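Local coordinates for protein CghA (Chaetomium globosum, PDB 6KBC) that is a beta-rich protein of the calycin clan, with two calycin-like domains, that holds the ligand WK1 in a pocket, at residues His160-Tyr165 / Arg185-Ala190; Ala190-Asp195 / Gln220-Gly225; Lys317-Asn322 / Glu390-Asp395. All coordinates share one frame; numbering follows the deposited sequence.

Interaction 1 (His160-Tyr165 / Arg185-Ala190); sequences HRSLGY and RPIAMA
Ser162 and Ala190 face each other as an antiparallel non-hydrogen-bonded pair, where the end of strand 154-162 runs beside strand 181-200 in the calycin-like N-terminal domain. The backbone link across the contact is Leu163 N to Met189 O, 2.8 Å and almost straight at 176°. Beside it, Ala190 CA approaches Arg161 O in a CA-H...O contact, a close fit to which the small methyl of Ala190 is suited; that methyl also meets His160 CB at 3.5 Å. The His160 ring itself is held from outside, NE2 donating to the carbonyl of Asp52.

Beyond the strand, the chain turns at Leu163 and Gly164. Ser162 OG, anti to its own backbone N (chi1 178°), accepts from Gly164 N at 3.0 Å, making an ST turn; Gly164 takes a positive phi readily. Two waters join the turn to segment 185-190: one accepts from Tyr165 N and donates to Met189 O, while the second donates to Tyr165 O and accepts from Ala188 N.

Apolar packing closes the contact. Leu163 CD1 touches Met189 CG at 3.7 Å, and Tyr165 CB meets the methyl of Ala188. Flat and broad, the Tyr165 ring lies against the flexible methionine chain: Met189 CB sits over one face in a CH-pi contact, 3.5 Å from the centroid and 16° off the ring normal.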
loop_
_atom_site.group_PDB
_atom_site.type_symbol
_atom_site.label_atom_id
_atom_site.label_comp_id
_atom_site.label_asym_id
_atom_site.label_seq_id
_atom_site.Cartn_x
_atom_site.Cartn_y
_atom_site.Cartn_z
ATOM N N HIS A 160 14.230 0.687 5.351
ATOM C CA HIS A 160 14.222 -0.296 4.285
ATOM C C HIS A 160 15.605 -0.377 3.674
ATOM O O HIS A 160 16.252 0.648 3.467
ATOM C CB HIS A 160 13.234 0.085 3.174
ATOM C CG HIS A 160 11.795 0.024 3.577
ATOM N ND1 HIS A 160 10.901 1.037 3.310
ATOM C CD2 HIS A 160 11.076 -0.970 4.153
ATOM C CE1 HIS A 160 9.698 0.690 3.740
ATOM N NE2 HIS A 160 9.778 -0.524 4.256
ATOM N N ARG A 161 16.022 -1.589 3.339
ATOM C CA ARG A 161 17.207 -1.848 2.524
ATOM C C ARG A 161 16.669 -2.589 1.314
ATOM O O ARG A 161 16.337 -3.773 1.426
ATOM C CB ARG A 161 18.226 -2.700 3.275
ATOM C CG ARG A 161 18.864 -1.981 4.433
ATOM C CD ARG A 161 18.986 -0.493 4.175
ATOM N NE ARG A 161 19.415 0.252 5.361
ATOM C CZ ARG A 161 20.653 0.671 5.598
ATOM N NH1 ARG A 161 21.620 0.370 4.746
ATOM N NH2 ARG A 161 20.919 1.366 6.704
ATOM N N SER A 162 16.579 -1.909 0.174
ATOM C CA SER A 162 15.946 -2.518 -0.986
ATOM C C SER A 162 16.670 -3.786 -1.394
ATOM O O SER A 162 17.902 -3.850 -1.382
ATOM C CB SER A 162 15.920 -1.544 -2.164
ATOM O OG SER A 162 15.338 -2.173 -3.293
ATOM N N LEU A 163 15.900 -4.811 -1.752
ATOM C CA LEU A 163 16.521 -5.999 -2.310
ATOM C C LEU A 163 16.788 -5.858 -3.805
ATOM O O LEU A 163 17.286 -6.806 -4.422
ATOM C CB LEU A 163 15.651 -7.224 -2.019
ATOM C CG LEU A 163 15.451 -7.469 -0.511
ATOM C CD1 LEU A 163 14.896 -8.849 -0.237
ATOM C CD2 LEU A 163 16.782 -7.271 0.259
ATOM N N GLY A 164 16.473 -4.704 -4.389
ATOM C CA GLY A 164 16.766 -4.457 -5.793
ATOM C C GLY A 164 15.861 -5.167 -6.777
ATOM O O GLY A 164 16.283 -5.450 -7.906
ATOM N N TYR A 165 14.628 -5.492 -6.368
ATOM C CA TYR A 165 13.682 -6.119 -7.276
ATOM C C TYR A 165 13.309 -5.139 -8.388
ATOM O O TYR A 165 13.064 -3.963 -8.114
ATOM C CB TYR A 165 12.394 -6.510 -6.545
ATOM C CG TYR A 165 12.437 -7.703 -5.620
ATOM C CD1 TYR A 165 13.631 -8.142 -5.031
ATOM C CD2 TYR A 165 11.258 -8.361 -5.290
ATOM C CE1 TYR A 165 13.637 -9.229 -4.170
ATOM C CE2 TYR A 165 11.254 -9.426 -4.439
ATOM C CZ TYR A 165 12.435 -9.860 -3.879
ATOM O OH TYR A 165 12.378 -10.934 -3.032
ATOM N N ARG A 185 5.089 0.665 -6.993
ATOM C CA ARG A 185 5.998 0.372 -5.889
ATOM C C ARG A 185 7.407 0.843 -6.211
ATOM O O ARG A 185 8.167 0.131 -6.892
ATOM C CB ARG A 185 5.964 -1.123 -5.580
ATOM C CG ARG A 185 4.605 -1.526 -4.992
ATOM C CD ARG A 185 4.350 -3.019 -5.065
ATOM N NE ARG A 185 4.179 -3.471 -6.434
ATOM C CZ ARG A 185 3.024 -3.441 -7.095
ATOM N NH1 ARG A 185 1.929 -2.991 -6.497
ATOM N NH2 ARG A 185 2.976 -3.863 -8.347
ATOM N N PRO A 186 7.801 2.026 -5.746
ATOM C CA PRO A 186 9.197 2.456 -5.939
ATOM C C PRO A 186 10.199 1.479 -5.359
ATOM O O PRO A 186 11.283 1.294 -5.931
ATOM C CB PRO A 186 9.233 3.810 -5.226
ATOM C CG PRO A 186 7.840 4.330 -5.386
ATOM C CD PRO A 186 6.972 3.101 -5.171
ATOM N N ILE A 187 9.877 0.843 -4.234
ATOM C CA ILE A 187 10.670 -0.266 -3.725
ATOM C C ILE A 187 9.737 -1.442 -3.485
ATOM O O ILE A 187 8.924 -1.419 -2.549
ATOM C CB ILE A 187 11.439 0.085 -2.448
ATOM C CG1 ILE A 187 12.346 1.291 -2.697
ATOM C CG2 ILE A 187 12.240 -1.117 -2.016
ATOM C CD1 ILE A 187 12.872 1.917 -1.423
ATOM N N ALA A 188 9.871 -2.468 -4.321
ATOM C CA ALA A 188 8.975 -3.614 -4.285
ATOM C C ALA A 188 9.205 -4.452 -3.039
ATOM O O ALA A 188 8.245 -4.948 -2.435
ATOM C CB ALA A 188 9.181 -4.459 -5.542
ATOM N N MET A 189 10.470 -4.623 -2.640
ATOM C CA MET A 189 10.813 -5.547 -1.565
ATOM C C MET A 189 12.081 -5.055 -0.878
ATOM O O MET A 189 13.071 -4.739 -1.549
ATOM C CB MET A 189 11.032 -6.957 -2.116
ATOM C CG MET A 189 11.339 -8.012 -1.067
ATOM S SD MET A 189 10.102 -8.104 0.242
ATOM C CE MET A 189 10.580 -9.740 0.837
ATOM N N ALA A 190 12.059 -5.009 0.449
ATOM C CA ALA A 190 13.201 -4.524 1.205
ATOM C C ALA A 190 13.346 -5.332 2.484
ATOM O O ALA A 190 12.351 -5.790 3.057
ATOM C CB ALA A 190 13.039 -3.042 1.551
HETATM O O HOH W 1 13.125 -4.314 -4.214
HETATM O O HOH W 2 12.395 -2.542 -6.055
#

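Interaction 2 (Ala190-Asp195 / Gln220-Gly225); sequences ANATVD and QGAFGG
Ala190 and Gly224 form an antiparallel hydrogen-bonded pair, and Asn191 with Phe223 the non-hydrogen-bonded pair beside it, although the short segments of strand 190-195 and strand 223-225 cross at 107°, so that the pairing is confined to the near ends. Gly224 N donates to Ala190 O at 3.1 Å, while the return bond from Ala190 N to Gly224 O is bent and weak. One step further, Ala192 N reaches Ala222 O at 2.8 Å with a straight N-H, yet it stands above the carbonyl plane, 46° out of it, as the two segments begin to diverge. There a water accepts from Ala222 N and lies 2.8 Å from Ala192 O, to which it may donate. Two CA-H...O contacts supplement these bonds: Phe223 CA approaches Ala190 O at 3.2 Å, and Asn191 CA lies against Ala222 O.

The side chains are small where the chains come close. Ala192 CB rests on the backbone of the partner, 3.7 Å from Phe223 C, and is 4.4 Å from Ala222 CB; the latter methyl in turn meets Ala192 O at 3.5 Å. Gly224, without a side chain, suits an almost fully extended backbone; Ala190 CB meets its O and Ala192 CB lies near its N. Phe223 is the bulky exception: its CB touches Ala190 O, and chi1 of 68° sets CG between the backbone N and the carbonyl carbon, from where the ring leads away from the strand 190-195.

In this buried part of the N-terminal domain, strand 181-200 runs between strands 154-162 and 223-231. On its further side strand 223-231 pairs with strand 46-54, whose Met54 touches Phe223 and whose Ala53 packs on Ala192.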
loop_
_atom_site.group_PDB
_atom_site.type_symbol
_atom_site.label_atom_id
_atom_site.label_comp_id
_atom_site.label_asym_id
_atom_site.label_seq_id
_atom_site.Cartn_x
_atom_site.Cartn_y
_atom_site.Cartn_z
ATOM N N ALA A 190 12.059 -5.009 0.449
ATOM C CA ALA A 190 13.201 -4.524 1.205
ATOM C C ALA A 190 13.346 -5.332 2.484
ATOM O O ALA A 190 12.351 -5.790 3.057
ATOM C CB ALA A 190 13.039 -3.042 1.551
ATOM N N ASN A 191 14.594 -5.522 2.923
ATOM C CA ASN A 191 14.820 -5.842 4.326
ATOM C C ASN A 191 14.356 -4.669 5.157
ATOM O O ASN A 191 14.729 -3.525 4.893
ATOM C CB ASN A 191 16.300 -6.107 4.634
ATOM C CG ASN A 191 16.805 -7.363 4.007
ATOM O OD1 ASN A 191 17.907 -7.390 3.454
ATOM N ND2 ASN A 191 16.005 -8.424 4.070
ATOM N N ALA A 192 13.539 -4.942 6.158
ATOM C CA ALA A 192 12.974 -3.886 6.970
ATOM C C ALA A 192 13.519 -3.995 8.384
ATOM O O ALA A 192 13.728 -5.096 8.902
ATOM C CB ALA A 192 11.442 -3.956 6.971
ATOM N N THR A 193 13.803 -2.851 8.989
ATOM C CA THR A 193 14.015 -2.801 10.420
ATOM C C THR A 193 12.999 -1.858 11.027
ATOM O O THR A 193 12.540 -0.906 10.388
ATOM C CB THR A 193 15.433 -2.345 10.798
ATOM O OG1 THR A 193 15.548 -0.930 10.589
ATOM C CG2 THR A 193 16.462 -3.070 9.969
ATOM N N VAL A 194 12.639 -2.150 12.267
ATOM C CA VAL A 194 11.731 -1.321 13.033
ATOM C C VAL A 194 12.298 -1.166 14.434
ATOM O O VAL A 194 12.787 -2.132 15.027
ATOM C CB VAL A 194 10.325 -1.948 13.061
ATOM C CG1 VAL A 194 9.463 -1.237 14.041
ATOM C CG2 VAL A 194 9.710 -1.908 11.657
ATOM N N ASP A 195 12.226 0.044 14.968
ATOM C CA ASP A 195 12.602 0.249 16.362
ATOM C C ASP A 195 11.702 1.382 16.852
ATOM O O ASP A 195 12.028 2.564 16.726
ATOM C CB ASP A 195 14.090 0.553 16.501
ATOM C CG ASP A 195 14.517 0.781 17.944
ATOM O OD1 ASP A 195 13.680 0.605 18.853
ATOM O OD2 ASP A 195 15.716 1.063 18.165
ATOM N N GLN A 220 16.518 -10.251 11.079
ATOM C CA GLN A 220 15.370 -11.056 11.452
ATOM C C GLN A 220 14.464 -11.385 10.277
ATOM O O GLN A 220 13.411 -11.991 10.482
ATOM C CB GLN A 220 14.588 -10.326 12.530
ATOM C CG GLN A 220 15.168 -10.586 13.875
ATOM C CD GLN A 220 14.443 -9.843 14.928
ATOM O OE1 GLN A 220 14.696 -8.663 15.138
ATOM N NE2 GLN A 220 13.500 -10.509 15.580
ATOM N N GLY A 221 14.842 -11.010 9.058
ATOM C CA GLY A 221 14.016 -11.357 7.921
ATOM C C GLY A 221 12.751 -10.540 7.791
ATOM O O GLY A 221 11.869 -10.911 7.008
ATOM N N ALA A 222 12.631 -9.442 8.532
ATOM C CA ALA A 222 11.465 -8.582 8.393
ATOM C C ALA A 222 11.536 -7.864 7.052
ATOM O O ALA A 222 12.618 -7.513 6.572
ATOM C CB ALA A 222 11.389 -7.574 9.538
ATOM N N PHE A 223 10.381 -7.669 6.432
ATOM C CA PHE A 223 10.351 -7.187 5.063
ATOM C C PHE A 223 9.249 -6.154 4.903
ATOM O O PHE A 223 8.316 -6.054 5.711
ATOM C CB PHE A 223 10.161 -8.348 4.067
ATOM C CG PHE A 223 8.801 -9.008 4.151
ATOM C CD1 PHE A 223 8.561 -10.033 5.064
ATOM C CD2 PHE A 223 7.768 -8.602 3.319
ATOM C CE1 PHE A 223 7.306 -10.639 5.146
ATOM C CE2 PHE A 223 6.501 -9.206 3.391
ATOM C CZ PHE A 223 6.266 -10.222 4.308
ATOM N N GLY A 224 9.357 -5.396 3.827
ATOM C CA GLY A 224 8.367 -4.379 3.556
ATOM C C GLY A 224 8.699 -3.716 2.244
ATOM O O GLY A 224 9.613 -4.134 1.528
ATOM N N GLY A 225 7.948 -2.681 1.935
ATOM C CA GLY A 225 8.183 -1.972 0.681
ATOM C C GLY A 225 7.758 -0.539 0.786
ATOM O O GLY A 225 7.249 -0.142 1.819
HETATM O O HOH W 3 14.711 -7.679 9.296
#

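Interaction 3 (Lys317-Asn322 / Glu390-Asp395); sequences KYRDKN and EVELSD
Glu392 reaches into loop 317-322 and receives two consecutive backbone N-H groups on its carboxylate. Its extended chain, CG anti to the carbonyl carbon (chi1 -67°), carries the carboxylate to the loop. OE1 accepts from Arg319 N at 2.8 Å on the syn side; OE2 accepts from Asp320 N, also at 2.8 Å, but from above the carboxylate plane, and from a water bridging to Tyr318 N and Asp320 O. Glutamate is long enough here, with two oxygens for the paired N-H groups; OE1 also accepts from Gly363 N.

The Arg319 guanidinium stacks on that carboxylate, planes 28° apart, Glu392 CG over one face. Bent at chi3 (67°), Arg319 grips Asp320 side-on, NE to OD1 and NH2 by a salt bridge to OD2 at 2.9 Å. Asp320 OD2 lies 3.4 Å from Glu392 OE2, a like-charge approach probably eased by Arg319 and Lys307, both paired with Asp320.

Asn322, CG between backbone N and carbonyl carbon, meets Glu390 tip to tip: ND2 donates to Glu390 OE2 at 3.0 Å and His345 binds OE1.

The loop, between strands 302-308 and 324-330, packs on the end of strand 382-392, flanked by strands 239-249 and 363-375; Asp241 of the former pairs with Arg319.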
loop_
_atom_site.group_PDB
_atom_site.type_symbol
_atom_site.label_atom_id
_atom_site.label_comp_id
_atom_site.label_asym_id
_atom_site.label_seq_id
_atom_site.Cartn_x
_atom_site.Cartn_y
_atom_site.Cartn_z
ATOM N N LYS A 317 -15.851 -8.210 8.874
ATOM C CA LYS A 317 -16.986 -7.777 9.682
ATOM C C LYS A 317 -17.998 -6.961 8.903
ATOM O O LYS A 317 -19.073 -6.687 9.435
ATOM C CB LYS A 317 -16.535 -6.892 10.858
ATOM C CG LYS A 317 -15.549 -7.514 11.841
ATOM C CD LYS A 317 -16.112 -8.742 12.496
ATOM C CE LYS A 317 -15.347 -9.067 13.773
ATOM N NZ LYS A 317 -15.862 -10.327 14.377
ATOM N N TYR A 318 -17.660 -6.504 7.701
ATOM C CA TYR A 318 -18.486 -5.487 7.066
ATOM C C TYR A 318 -19.222 -6.064 5.870
ATOM O O TYR A 318 -19.945 -7.044 6.034
ATOM C CB TYR A 318 -17.625 -4.279 6.716
ATOM C CG TYR A 318 -17.055 -3.629 7.956
ATOM C CD1 TYR A 318 -17.870 -2.848 8.778
ATOM C CD2 TYR A 318 -15.716 -3.787 8.308
ATOM C CE1 TYR A 318 -17.372 -2.243 9.922
ATOM C CE2 TYR A 318 -15.203 -3.184 9.458
ATOM C CZ TYR A 318 -16.044 -2.418 10.261
ATOM O OH TYR A 318 -15.550 -1.820 11.399
ATOM N N ARG A 319 -19.073 -5.488 4.677
ATOM C CA ARG A 319 -19.909 -5.941 3.565
ATOM C C ARG A 319 -19.649 -7.408 3.238
ATOM O O ARG A 319 -20.582 -8.218 3.156
ATOM C CB ARG A 319 -19.686 -5.077 2.323
ATOM C CG ARG A 319 -20.637 -5.464 1.193
ATOM C CD ARG A 319 -20.257 -4.821 -0.125
ATOM N NE ARG A 319 -18.979 -5.342 -0.614
ATOM C CZ ARG A 319 -18.140 -4.652 -1.374
ATOM N NH1 ARG A 319 -18.432 -3.402 -1.716
ATOM N NH2 ARG A 319 -16.996 -5.204 -1.773
ATOM N N ASP A 320 -18.390 -7.765 3.042
ATOM C CA ASP A 320 -18.009 -9.111 2.637
ATOM C C ASP A 320 -17.518 -9.864 3.854
ATOM O O ASP A 320 -16.570 -9.436 4.516
ATOM C CB ASP A 320 -16.921 -9.077 1.564
ATOM C CG ASP A 320 -17.318 -8.219 0.393
ATOM O OD1 ASP A 320 -18.520 -8.261 0.034
ATOM O OD2 ASP A 320 -16.444 -7.527 -0.168
ATOM N N LYS A 321 -18.131 -11.005 4.111
ATOM C CA LYS A 321 -17.772 -11.848 5.245
ATOM C C LYS A 321 -16.691 -12.842 4.835
ATOM O O LYS A 321 -16.835 -14.059 4.993
ATOM C CB LYS A 321 -19.029 -12.560 5.744
ATOM C CG LYS A 321 -20.182 -11.618 6.154
ATOM C CD LYS A 321 -19.697 -10.428 6.969
ATOM C CE LYS A 321 -20.860 -9.621 7.584
ATOM N NZ LYS A 321 -21.747 -9.144 6.508
ATOM N N ASN A 322 -15.601 -12.337 4.247
ATOM C CA ASN A 322 -14.596 -13.224 3.684
ATOM C C ASN A 322 -13.563 -13.639 4.735
ATOM O O ASN A 322 -13.268 -12.907 5.683
ATOM C CB ASN A 322 -13.893 -12.574 2.481
ATOM C CG ASN A 322 -13.162 -11.300 2.845
ATOM O OD1 ASN A 322 -13.731 -10.405 3.478
ATOM N ND2 ASN A 322 -11.893 -11.196 2.418
ATOM N N GLU A 390 -8.324 -4.359 3.019
ATOM C CA GLU A 390 -9.501 -4.783 2.263
ATOM C C GLU A 390 -10.556 -3.711 2.463
ATOM O O GLU A 390 -11.143 -3.615 3.543
ATOM C CB GLU A 390 -9.979 -6.158 2.734
ATOM C CG GLU A 390 -8.811 -7.154 2.787
ATOM C CD GLU A 390 -9.227 -8.544 3.213
ATOM O OE1 GLU A 390 -8.322 -9.380 3.371
ATOM O OE2 GLU A 390 -10.443 -8.807 3.373
ATOM N N VAL A 391 -10.772 -2.889 1.437
ATOM C CA VAL A 391 -11.632 -1.718 1.549
ATOM C C VAL A 391 -12.876 -1.934 0.704
ATOM O O VAL A 391 -12.794 -2.353 -0.454
ATOM C CB VAL A 391 -10.916 -0.425 1.135
ATOM C CG1 VAL A 391 -11.809 0.773 1.472
ATOM C CG2 VAL A 391 -9.538 -0.324 1.831
ATOM N N GLU A 392 -14.017 -1.621 1.291
ATOM C CA GLU A 392 -15.331 -1.777 0.710
ATOM C C GLU A 392 -15.939 -0.384 0.627
ATOM O O GLU A 392 -15.797 0.411 1.567
ATOM C CB GLU A 392 -16.116 -2.641 1.646
ATOM C CG GLU A 392 -15.606 -4.062 1.719
ATOM C CD GLU A 392 -16.300 -4.765 2.826
ATOM O OE1 GLU A 392 -16.981 -4.033 3.596
ATOM O OE2 GLU A 392 -16.214 -6.005 2.917
ATOM N N LEU A 393 -16.592 -0.068 -0.485
ATOM C CA LEU A 393 -17.262 1.218 -0.587
ATOM C C LEU A 393 -18.644 1.011 -1.182
ATOM O O LEU A 393 -18.915 0.034 -1.882
ATOM C CB LEU A 393 -16.467 2.222 -1.435
ATOM C CG LEU A 393 -15.092 2.615 -0.888
ATOM C CD1 LEU A 393 -14.409 3.484 -1.893
ATOM C CD2 LEU A 393 -15.233 3.342 0.432
ATOM N N SER A 394 -19.509 1.979 -0.928
ATOM C CA SER A 394 -20.896 1.843 -1.329
ATOM C C SER A 394 -21.023 1.714 -2.841
ATOM O O SER A 394 -20.211 2.243 -3.600
ATOM C CB SER A 394 -21.697 3.043 -0.830
ATOM O OG SER A 394 -23.041 2.918 -1.261
ATOM N N ASP A 395 -22.044 0.965 -3.278
ATOM C CA ASP A 395 -22.335 0.871 -4.705
ATOM C C ASP A 395 -22.887 2.178 -5.278
ATOM O O ASP A 395 -22.801 2.390 -6.489
ATOM C CB ASP A 395 -23.315 -0.282 -4.954
ATOM C CG ASP A 395 -22.690 -1.647 -4.679
ATOM O OD1 ASP A 395 -21.883 -2.107 -5.512
ATOM O OD2 ASP A 395 -22.977 -2.246 -3.617
HETATM O O HOH W 4 -16.002 -6.905 5.431
HETATM O O HOH W 5 -20.800 -1.860 -1.707
HETATM O O HOH W 6 -12.915 -7.816 3.736
#

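In the fold
Interactions 1 and 2 are neighbours in the N-terminal domain, sharing Ala190 and strand 181-200, which they join to strands 154-162 and 223-231 respectively. They also touch: Met189 CE packs 3.5 Å from Phe223 CB. Interaction 2 is buried and relies on backbone bonds between small residues, whereas interaction 1, partly buried, adds aromatic and apolar packing around its turn; waters bridge the segments in both. Interaction 3 lies about 30 Å from both, centre to centre, across the chain's middle in the C-terminal domain. Also partly buried, it holds a loop to a strand end through glutamate carboxylates accepting from backbone N-H groups and an amide, amid other charges; the Leu393 side chain is about 8 Å from bound WK1.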